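Side-chain contacts in ornithine cyclodeaminase (PDB 3C2Q), which catalyses the NAD(+)-dependent conversion of L-ornithine to L-proline with release of ammonia: residues B[120-123]-B[124-128]; B[333-336]-B[337-341]. All coordinates share one frame; numbering follows the deposited sequence.

Interaction 1 (B[120-123]-B[124-128]); sequences AKEM and HEIRE
Two turns of the amphipathic helix 112-133, which lies against the parallel sheet of the Rossmann fold, bring Lys121 to Glu125 and Glu122 to Ile126, each pair one turn apart. Four successive i to i+4 backbone hydrogen bonds set this spacing; the one from Ile126 N to Glu122 O measures 2.8 Å. On the outer face the Lys121 chain, bent at chi2 and chi3, crosses that of Glu125 at about a right angle. What touches there is methylene against carboxylate: CE of Lys121 lies 3.8 Å from OE2 of Glu125, whereas NZ of Lys121 stays 5.1 Å from the same OE2. Opposite charges may still attract at that range, but the geometry is not that of a salt bridge. Glu125 has CG beside its own backbone N (chi1 -69°), which lays the chain back along the preceding turn and puts CG 3.2 Å from O of Lys121. One residue on, CD1 of Ile126 reaches 4.0 Å from CG of Glu122, an aliphatic contact between chains that meet at a slant, made at the methylene next to the one bonded to CA; OE1 of Glu122 is held in a salt bridge by Lys298. The selenomethionine Met123 and Arg127 are linked through the backbone, their side chains leading off to other parts of the fold. Met123 and Ile126 pack on Ile138 of strand 138-142 and Met276 of strand 276-280; Arg127 bonds to Leu161 O and Glu342 and makes a cation-pi contact with Tyr163, while Ala120 and His124 meet helix 327-342.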
loop_
_atom_site.group_PDB
_atom_site.type_symbol
_atom_site.label_atom_id
_atom_site.label_comp_id
_atom_site.label_asym_id
_atom_site.label_seq_id
_atom_site.Cartn_x
_atom_site.Cartn_y
_atom_site.Cartn_z
ATOM N N ALA B 120 18.321 6.110 -17.312
ATOM C CA ALA B 120 19.331 5.437 -18.146
ATOM C C ALA B 120 20.326 6.461 -18.774
ATOM O O ALA B 120 21.528 6.214 -18.806
ATOM C CB ALA B 120 18.658 4.615 -19.235
ATOM N N LYS B 121 19.814 7.602 -19.230
ATOM C CA LYS B 121 20.682 8.655 -19.785
ATOM C C LYS B 121 21.673 9.155 -18.719
ATOM O O LYS B 121 22.883 9.311 -18.992
ATOM C CB LYS B 121 19.875 9.832 -20.305
ATOM C CG LYS B 121 20.766 10.952 -20.922
ATOM C CD LYS B 121 21.194 10.572 -22.349
ATOM C CE LYS B 121 22.655 10.963 -22.666
ATOM N NZ LYS B 121 23.208 10.089 -23.771
ATOM N N GLU B 122 21.164 9.424 -17.515
ATOM C CA GLU B 122 22.033 9.837 -16.433
ATOM C C GLU B 122 23.074 8.779 -16.037
ATOM O O GLU B 122 24.249 9.118 -15.822
ATOM C CB GLU B 122 21.227 10.319 -15.228
ATOM C CG GLU B 122 21.972 11.387 -14.460
ATOM C CD GLU B 122 21.156 12.021 -13.344
ATOM O OE1 GLU B 122 19.896 11.860 -13.333
ATOM O OE2 GLU B 122 21.793 12.689 -12.478
HETATM N N MSE B 123 22.679 7.507 -15.951
HETATM C CA MSE B 123 23.631 6.447 -15.629
HETATM C C MSE B 123 24.734 6.347 -16.719
HETATM O O MSE B 123 25.900 6.104 -16.425
HETATM C CB MSE B 123 22.931 5.094 -15.518
HETATM C CG MSE B 123 21.969 4.981 -14.319
HETATM SE SE MSE B 123 21.076 3.245 -14.409
HETATM C CE MSE B 123 22.550 2.001 -14.153
ATOM N N HIS B 124 24.335 6.521 -17.970
ATOM C CA HIS B 124 25.285 6.468 -19.085
ATOM C C HIS B 124 26.295 7.617 -18.977
ATOM O O HIS B 124 27.496 7.400 -19.073
ATOM C CB HIS B 124 24.544 6.495 -20.416
ATOM C CG HIS B 124 25.442 6.312 -21.600
ATOM N ND1 HIS B 124 25.745 5.072 -22.118
ATOM C CD2 HIS B 124 26.110 7.215 -22.355
ATOM C CE1 HIS B 124 26.552 5.218 -23.152
ATOM N NE2 HIS B 124 26.786 6.509 -23.319
ATOM N N GLU B 125 25.798 8.822 -18.731
ATOM C CA GLU B 125 26.651 9.987 -18.532
ATOM C C GLU B 125 27.598 9.793 -17.354
ATOM O O GLU B 125 28.798 10.091 -17.448
ATOM C CB GLU B 125 25.795 11.227 -18.280
ATOM C CG GLU B 125 25.018 11.694 -19.481
ATOM C CD GLU B 125 24.039 12.824 -19.138
ATOM O OE1 GLU B 125 23.656 12.987 -17.946
ATOM O OE2 GLU B 125 23.623 13.546 -20.070
ATOM N N ILE B 126 27.063 9.301 -16.234
ATOM C CA ILE B 126 27.865 9.072 -15.044
ATOM C C ILE B 126 28.940 7.990 -15.262
ATOM O O ILE B 126 30.089 8.157 -14.817
ATOM C CB ILE B 126 26.962 8.791 -13.779
ATOM C CG1 ILE B 126 26.272 10.083 -13.319
ATOM C CG2 ILE B 126 27.772 8.136 -12.651
ATOM C CD1 ILE B 126 25.023 9.874 -12.411
ATOM N N ARG B 127 28.601 6.907 -15.948
ATOM C CA ARG B 127 29.595 5.872 -16.233
ATOM C C ARG B 127 30.744 6.420 -17.100
ATOM O O ARG B 127 31.897 6.085 -16.845
ATOM C CB ARG B 127 29.007 4.657 -16.928
ATOM C CG ARG B 127 30.003 3.507 -16.962
ATOM C CD ARG B 127 29.630 2.387 -17.898
ATOM N NE ARG B 127 29.166 2.865 -19.201
ATOM C CZ ARG B 127 28.869 2.067 -20.226
ATOM N NH1 ARG B 127 29.023 0.765 -20.106
ATOM N NH2 ARG B 127 28.433 2.569 -21.386
ATOM N N GLU B 128 30.397 7.212 -18.118
ATOM C CA GLU B 128 31.366 7.897 -18.991
ATOM C C GLU B 128 32.352 8.729 -18.191
ATOM O O GLU B 128 33.554 8.560 -18.349
ATOM C CB GLU B 128 30.658 8.796 -20.006
ATOM C CG GLU B 128 29.939 8.049 -21.141
ATOM C CD GLU B 128 30.887 7.244 -22.039
ATOM O OE1 GLU B 128 32.066 7.655 -22.196
ATOM O OE2 GLU B 128 30.454 6.205 -22.590
#

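Interaction 2 (B[333-336]-B[337-341]); sequences LLLK and ELERL
Four i to i+4 hydrogen bonds, from Leu333 O to Glu337 N through Lys336 O to Arg340 N, run along helix 327-342, the chain's last helix, which follows the final strand of the parallel Rossmann sheet; that of Glu339 N to Leu335 O, at 2.8 Å, is nearly straight (169° at the hydrogen). The side chains of Leu335 and Glu339 cross obliquely: CG of the leucine is 3.9 Å from CD of the glutamate, whose extended chain leans back over the turn because its CG stands beside the backbone N (chi1 -65°). CG of Leu334 meets CD1 of Leu338 at 4.3 Å, and both leucines pack on Met158 of helix 152-160. Another carboxylate, that of Glu337, is gripped side-on by Arg340: NE bonds to OE1 of Glu337 at 3.0 Å and NH2 to OE2 of Glu337 at 2.7 Å, both oxygens close to the guanidinium plane, though the nitrogens, on the syn side, stand clearly out of the carboxylate plane. An alanine in place of Glu339 is likely to uncover the flank of Leu335 now lined by the carboxylate and CG. Two bonds to one arginine thus restrict rotation of the Glu337 carboxylate, whereas Glu339 meets Leu335 by van der Waals contact, with NZ of Lys336 6.2 Å from OE1 of Glu339.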
loop_
_atom_site.group_PDB
_atom_site.type_symbol
_atom_site.label_atom_id
_atom_site.label_comp_id
_atom_site.label_asym_id
_atom_site.label_seq_id
_atom_site.Cartn_x
_atom_site.Cartn_y
_atom_site.Cartn_z
ATOM N N LEU B 333 13.598 -3.490 -18.169
ATOM C CA LEU B 333 13.449 -2.353 -19.078
ATOM C C LEU B 333 14.624 -1.371 -19.036
ATOM O O LEU B 333 15.052 -0.854 -20.093
ATOM C CB LEU B 333 12.130 -1.616 -18.785
ATOM C CG LEU B 333 10.852 -2.387 -19.109
ATOM C CD1 LEU B 333 9.600 -1.588 -18.660
ATOM C CD2 LEU B 333 10.795 -2.752 -20.631
ATOM N N LEU B 334 15.122 -1.079 -17.830
ATOM C CA LEU B 334 16.279 -0.209 -17.679
ATOM C C LEU B 334 17.496 -0.750 -18.461
ATOM O O LEU B 334 18.140 -0.006 -19.192
ATOM C CB LEU B 334 16.642 -0.031 -16.208
ATOM C CG LEU B 334 17.756 0.961 -15.842
ATOM C CD1 LEU B 334 17.551 2.324 -16.511
ATOM C CD2 LEU B 334 17.868 1.039 -14.285
ATOM N N LEU B 335 17.803 -2.027 -18.278
ATOM C CA LEU B 335 18.901 -2.650 -19.018
ATOM C C LEU B 335 18.726 -2.480 -20.554
ATOM O O LEU B 335 19.681 -2.112 -21.262
ATOM C CB LEU B 335 19.028 -4.124 -18.644
ATOM C CG LEU B 335 20.151 -4.882 -19.401
ATOM C CD1 LEU B 335 21.521 -4.271 -19.102
ATOM C CD2 LEU B 335 20.111 -6.367 -19.101
ATOM N N LYS B 336 17.526 -2.750 -21.064
ATOM C CA LYS B 336 17.290 -2.583 -22.508
ATOM C C LYS B 336 17.608 -1.158 -22.951
ATOM O O LYS B 336 18.188 -0.957 -24.014
ATOM C CB LYS B 336 15.864 -2.957 -22.888
ATOM C CG LYS B 336 15.545 -4.414 -22.725
ATOM C CD LYS B 336 14.112 -4.699 -23.213
ATOM C CE LYS B 336 13.508 -5.934 -22.562
ATOM N NZ LYS B 336 14.224 -7.187 -22.942
ATOM N N GLU B 337 17.252 -0.165 -22.129
ATOM C CA GLU B 337 17.483 1.227 -22.476
ATOM C C GLU B 337 18.994 1.571 -22.451
ATOM O O GLU B 337 19.486 2.298 -23.334
ATOM C CB GLU B 337 16.657 2.149 -21.572
ATOM C CG GLU B 337 16.746 3.647 -21.893
ATOM C CD GLU B 337 16.285 4.044 -23.311
ATOM O OE1 GLU B 337 15.678 3.225 -24.030
ATOM O OE2 GLU B 337 16.570 5.199 -23.699
ATOM N N LEU B 338 19.716 1.049 -21.453
ATOM C CA LEU B 338 21.178 1.179 -21.372
ATOM C C LEU B 338 21.847 0.531 -22.616
ATOM O O LEU B 338 22.737 1.125 -23.219
ATOM C CB LEU B 338 21.709 0.543 -20.075
ATOM C CG LEU B 338 21.306 1.174 -18.727
ATOM C CD1 LEU B 338 21.699 0.268 -17.533
ATOM C CD2 LEU B 338 21.902 2.560 -18.606
ATOM N N GLU B 339 21.394 -0.662 -23.002
ATOM C CA GLU B 339 21.896 -1.323 -24.222
ATOM C C GLU B 339 21.609 -0.508 -25.493
ATOM O O GLU B 339 22.479 -0.408 -26.373
ATOM C CB GLU B 339 21.377 -2.758 -24.315
ATOM C CG GLU B 339 21.912 -3.632 -23.179
ATOM C CD GLU B 339 21.252 -4.998 -23.106
ATOM O OE1 GLU B 339 20.037 -5.094 -23.388
ATOM O OE2 GLU B 339 21.927 -5.970 -22.724
ATOM N N ARG B 340 20.432 0.113 -25.565
ATOM C CA ARG B 340 20.082 1.037 -26.666
ATOM C C ARG B 340 21.061 2.215 -26.770
ATOM O O ARG B 340 21.556 2.523 -27.869
ATOM C CB ARG B 340 18.642 1.558 -26.519
ATOM C CG ARG B 340 18.065 2.241 -27.773
ATOM C CD ARG B 340 16.716 2.957 -27.509
ATOM N NE ARG B 340 16.867 4.102 -26.603
ATOM C CZ ARG B 340 17.319 5.307 -26.958
ATOM N NH1 ARG B 340 17.660 5.564 -28.216
ATOM N NH2 ARG B 340 17.432 6.266 -26.055
ATOM N N LEU B 341 21.323 2.879 -25.636
ATOM C CA LEU B 341 22.292 3.978 -25.565
ATOM C C LEU B 341 23.721 3.573 -25.942
ATOM O O LEU B 341 24.421 4.344 -26.597
ATOM C CB LEU B 341 22.312 4.630 -24.177
ATOM C CG LEU B 341 21.059 5.338 -23.693
ATOM C CD1 LEU B 341 21.228 5.806 -22.227
ATOM C CD2 LEU B 341 20.692 6.494 -24.615
#

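Interactions 1 and 2 lie on separate helices, 112-133 and 327-342, which meet directly: their centres are about 11 Å apart, and Ala120 CB comes within 3.4 Å of Glu337 CG. Both are partly buried, with three buried residues each, and repeat the same i to i+4 backbone pattern. They differ in their surroundings. The buried side of 120-128 faces strands of the parallel sheet, while 333-341 packs leucines on helix 152-160 and touches a second subunit through Leu333 and Lys336. At the surface, interaction 1 has a lysine and a glutamate whose charged atoms stay apart; interaction 2 has a two-bond arginine-glutamate salt bridge.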